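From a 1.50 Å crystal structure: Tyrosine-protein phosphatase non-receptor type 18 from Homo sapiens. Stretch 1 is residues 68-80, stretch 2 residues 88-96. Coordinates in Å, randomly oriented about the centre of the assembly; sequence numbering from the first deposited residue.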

# COMPACT_ATOMS: atom_id res chain seq x y z
N ASP A 68 -0.50 5.07 -17.21
CA ASP A 68 -0.60 3.63 -17.37
C ASP A 68 -0.98 2.90 -16.09
O ASP A 68 -0.91 1.67 -16.05
CB ASP A 68 0.68 3.03 -17.98
CG ASP A 68 1.92 3.19 -17.10
OD1 ASP A 68 1.98 4.11 -16.27
OD2 ASP A 68 2.88 2.39 -17.27
N VAL A 69 -1.34 3.65 -15.04
CA VAL A 69 -1.79 3.04 -13.79
C VAL A 69 -3.19 3.56 -13.45
O VAL A 69 -3.36 4.67 -12.98
CB VAL A 69 -0.83 3.29 -12.61
CG1 VAL A 69 -1.37 2.63 -11.39
CG2 VAL A 69 0.57 2.72 -12.94
N LEU A 70 -4.18 2.74 -13.75
CA LEU A 70 -5.57 3.04 -13.44
C LEU A 70 -6.14 1.98 -12.52
O LEU A 70 -5.90 0.80 -12.75
CB LEU A 70 -6.38 3.05 -14.74
CG LEU A 70 -5.92 4.04 -15.83
CD1 LEU A 70 -6.73 3.82 -17.13
CD2 LEU A 70 -6.02 5.44 -15.33
N PRO A 71 -6.94 2.36 -11.55
CA PRO A 71 -7.46 1.37 -10.62
C PRO A 71 -8.49 0.50 -11.32
O PRO A 71 -9.30 0.97 -12.12
CB PRO A 71 -8.15 2.25 -9.54
CG PRO A 71 -8.60 3.45 -10.29
CD PRO A 71 -7.48 3.71 -11.26
N TYR A 72 -8.50 -0.78 -11.01
CA TYR A 72 -9.53 -1.64 -11.61
C TYR A 72 -10.86 -1.27 -11.00
O TYR A 72 -10.97 -1.07 -9.80
CB TYR A 72 -9.25 -3.09 -11.27
CG TYR A 72 -7.93 -3.61 -11.85
CD1 TYR A 72 -7.56 -3.26 -13.14
CD2 TYR A 72 -7.08 -4.46 -11.12
CE1 TYR A 72 -6.39 -3.72 -13.71
CE2 TYR A 72 -5.88 -4.93 -11.73
CZ TYR A 72 -5.58 -4.55 -13.02
OH TYR A 72 -4.39 -4.94 -13.69
N ASP A 73 -11.88 -1.14 -11.83
CA ASP A 73 -13.22 -0.81 -11.31
C ASP A 73 -13.72 -1.80 -10.27
O ASP A 73 -14.49 -1.43 -9.40
CB ASP A 73 -14.22 -0.84 -12.47
CG ASP A 73 -13.95 0.24 -13.54
OD1 ASP A 73 -13.73 1.42 -13.17
OD2 ASP A 73 -13.98 -0.08 -14.76
N GLN A 74 -13.35 -3.06 -10.42
CA GLN A 74 -13.94 -4.13 -9.62
C GLN A 74 -13.67 -4.03 -8.12
O GLN A 74 -14.42 -4.58 -7.30
CB GLN A 74 -13.45 -5.48 -10.13
CG GLN A 74 -13.98 -5.87 -11.51
CD GLN A 74 -13.52 -5.00 -12.63
OE1 GLN A 74 -12.37 -4.53 -12.68
NE2 GLN A 74 -14.44 -4.81 -13.62
N THR A 75 -12.57 -3.38 -7.76
CA THR A 75 -12.08 -3.30 -6.39
C THR A 75 -11.76 -1.82 -6.05
O THR A 75 -11.14 -1.57 -5.01
CB THR A 75 -10.79 -4.12 -6.24
OG1 THR A 75 -9.83 -3.62 -7.19
CG2 THR A 75 -11.03 -5.63 -6.44
N ARG A 76 -12.14 -0.84 -6.87
CA ARG A 76 -11.73 0.53 -6.60
C ARG A 76 -12.37 1.07 -5.33
O ARG A 76 -13.47 0.70 -4.94
CB ARG A 76 -12.02 1.49 -7.76
CG ARG A 76 -13.46 1.84 -7.98
CD ARG A 76 -13.59 2.82 -9.13
NE ARG A 76 -14.94 3.34 -9.30
CZ ARG A 76 -15.38 4.54 -8.93
NH1 ARG A 76 -16.65 4.88 -9.19
NH2 ARG A 76 -14.59 5.44 -8.33
N VAL A 77 -11.67 2.00 -4.69
CA VAL A 77 -12.18 2.69 -3.51
C VAL A 77 -13.18 3.73 -3.98
O VAL A 77 -12.84 4.63 -4.73
CB VAL A 77 -11.01 3.38 -2.77
CG1 VAL A 77 -11.57 4.26 -1.64
CG2 VAL A 77 -10.06 2.36 -2.20
N ILE A 78 -14.42 3.64 -3.51
CA ILE A 78 -15.46 4.59 -3.84
C ILE A 78 -15.62 5.52 -2.65
O ILE A 78 -15.99 5.09 -1.55
CB ILE A 78 -16.81 3.88 -4.11
CG1 ILE A 78 -16.65 2.81 -5.17
CG2 ILE A 78 -17.88 4.89 -4.54
CD1 ILE A 78 -16.54 3.35 -6.51
N LEU A 79 -15.28 6.78 -2.84
CA LEU A 79 -15.40 7.77 -1.76
C LEU A 79 -16.84 8.28 -1.69
O LEU A 79 -17.49 8.53 -2.73
CB LEU A 79 -14.43 8.93 -1.99
CG LEU A 79 -12.94 8.52 -2.00
CD1 LEU A 79 -12.03 9.71 -2.36
CD2 LEU A 79 -12.53 7.86 -0.66
N SER A 80 -17.34 8.47 -0.49
CA SER A 80 -18.63 9.06 -0.26
C SER A 80 -18.52 10.25 0.68
O SER A 80 -19.45 11.04 0.79
CB SER A 80 -19.59 8.04 0.31
OG SER A 80 -19.29 7.65 1.64
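Stretch 2 88-96: SDYINGNFI

Stretch 2 runs against stretch 1 in largely extended conformation and broadly antiparallel register, so that its first residues meet the end of stretch 1 and its later ones return to Arg76 and Thr75; together the two bury 858 Å². Ser88 begins in loop and turns its hydroxyl back on its own chain, where OG accepts a hydrogen bond from Tyr90 N (3.0 Å). Asp89 makes the first firm backbone link: Leu79 N donates to Asp89 O at 2.9 Å and almost in line, while Asp89 CA lies 3.3 Å from Leu79 O in a CA-H...O contact. Its carboxylate, with chi1 in p, forms a salt bridge to the edge of the Arg76 guanidinium, Arg76 NH2 to Asp89 OD1 being 3.0 Å; this is possible because the arginine side chain, although its CA-to-CB bond points away, brings its end back to stretch 2. Tyr90 enters a short, weakly bonded strand, and its ring reaches Pro71, with Tyr90 CE1 3.8 Å from Pro71 CG and Tyr90 OH 3.0 Å from Pro71 CD. At Ile91 a water fills the gap between the backbones: it accepts from Ile91 N (3.1 Å to its O) and from Arg76 NH2 (2.9 Å) and donates to Val77 O (2.6 Å). The Ile91 side chain packs against two hydrophobic neighbours, Ile91 CG2 3.9 Å from Val77 CB and Ile91 CB 3.9 Å from Leu79 CD1. The chain turns a corner at Asn92, whose amide extends to the beginning of stretch 1 and donates from ND2 to Val69 O at 2.9 Å. Beyond the corner, the strand through Asn94 and Phe95 crosses the weakly bonded strand around Val77 at 106°, with the axes 4.4 Å apart at closest approach. Gly93 O accepts from Val77 N (3.1 Å) and also faces Arg76 CA at 3.4 Å. Asn94 pairs with Arg76 in an antiparallel, non-hydrogen-bonded bridge, their CA atoms 4.2 Å apart and their side chains diverging. Asn94 ND2 donates to Thr75 OG1 at 2.8 Å and, weakly, to Tyr72 O at 3.0 Å, thereby tying the strand to the loop before Arg76; Asn94 OD1 lies 3.3 Å from Pro71 CB. Phe95 N completes the backbone pairing by donating to Thr75 O at 2.9 Å. One face of the Phe95 ring receives Val77 CG2, 4.0 Å from the ring centroid in a CH-pi contact, so Val77 bridges the Ile91 and Phe95 side chains across the corner. Ile96 points away and makes no contact with stretch 1.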

# COMPACT_ATOMS: atom_id res chain seq x y z
N SER A 88 -16.31 14.32 -5.76
CA SER A 88 -16.30 13.12 -6.59
C SER A 88 -16.02 11.83 -5.80
O SER A 88 -15.35 11.85 -4.75
CB SER A 88 -15.17 13.28 -7.62
OG SER A 88 -14.74 12.07 -8.23
N ASP A 89 -16.50 10.71 -6.30
CA ASP A 89 -16.22 9.41 -5.68
C ASP A 89 -14.85 8.80 -6.00
O ASP A 89 -14.50 7.77 -5.45
CB ASP A 89 -17.32 8.40 -5.96
CG ASP A 89 -17.33 7.84 -7.37
OD1 ASP A 89 -16.34 7.90 -8.11
OD2 ASP A 89 -18.39 7.26 -7.77
N TYR A 90 -14.08 9.49 -6.83
CA TYR A 90 -12.91 8.88 -7.45
C TYR A 90 -11.60 9.16 -6.70
O TYR A 90 -11.26 10.29 -6.37
CB TYR A 90 -12.75 9.31 -8.91
CG TYR A 90 -11.58 8.64 -9.53
CD1 TYR A 90 -11.66 7.33 -10.03
CD2 TYR A 90 -10.35 9.26 -9.56
CE1 TYR A 90 -10.59 6.68 -10.59
CE2 TYR A 90 -9.23 8.61 -10.17
CZ TYR A 90 -9.36 7.32 -10.67
OH TYR A 90 -8.34 6.61 -11.25
N ILE A 91 -10.87 8.07 -6.48
CA ILE A 91 -9.43 8.13 -6.10
C ILE A 91 -8.72 6.99 -6.77
O ILE A 91 -9.28 5.91 -6.99
CB ILE A 91 -9.21 8.11 -4.55
CG1 ILE A 91 -7.74 8.45 -4.23
CG2 ILE A 91 -9.61 6.80 -3.95
CD1 ILE A 91 -7.49 8.90 -2.80
N ASN A 92 -7.47 7.22 -7.15
CA ASN A 92 -6.67 6.14 -7.70
C ASN A 92 -6.22 5.23 -6.56
O ASN A 92 -5.17 5.45 -5.93
CB ASN A 92 -5.49 6.65 -8.53
CG ASN A 92 -4.86 5.56 -9.35
OD1 ASN A 92 -4.62 4.47 -8.85
ND2 ASN A 92 -4.54 5.87 -10.62
N GLY A 93 -7.05 4.24 -6.25
CA GLY A 93 -6.79 3.31 -5.18
C GLY A 93 -7.73 2.14 -5.25
O GLY A 93 -8.83 2.22 -5.81
N ASN A 94 -7.28 1.01 -4.70
CA ASN A 94 -8.03 -0.24 -4.70
C ASN A 94 -7.96 -0.91 -3.34
O ASN A 94 -6.93 -0.86 -2.67
CB ASN A 94 -7.49 -1.24 -5.73
CG ASN A 94 -7.68 -0.76 -7.14
OD1 ASN A 94 -6.81 -0.09 -7.70
ND2 ASN A 94 -8.82 -1.09 -7.73
N PHE A 95 -9.04 -1.57 -2.95
CA PHE A 95 -9.02 -2.46 -1.80
C PHE A 95 -8.34 -3.76 -2.15
O PHE A 95 -8.51 -4.27 -3.28
CB PHE A 95 -10.45 -2.75 -1.34
CG PHE A 95 -11.12 -1.60 -0.65
CD1 PHE A 95 -10.76 -1.25 0.62
CD2 PHE A 95 -12.15 -0.86 -1.25
CE1 PHE A 95 -11.39 -0.22 1.32
CE2 PHE A 95 -12.76 0.22 -0.53
CZ PHE A 95 -12.37 0.51 0.71
N ILE A 96 -7.64 -4.33 -1.16
CA ILE A 96 -7.03 -5.64 -1.22
C ILE A 96 -7.53 -6.44 -0.00
O ILE A 96 -7.54 -5.93 1.12
CB ILE A 96 -5.51 -5.60 -1.27
CG1 ILE A 96 -5.03 -4.80 -2.51
CG2 ILE A 96 -4.95 -7.04 -1.30
CD1 ILE A 96 -3.46 -4.67 -2.63
O HOH W 1 -11.97 5.20 -7.16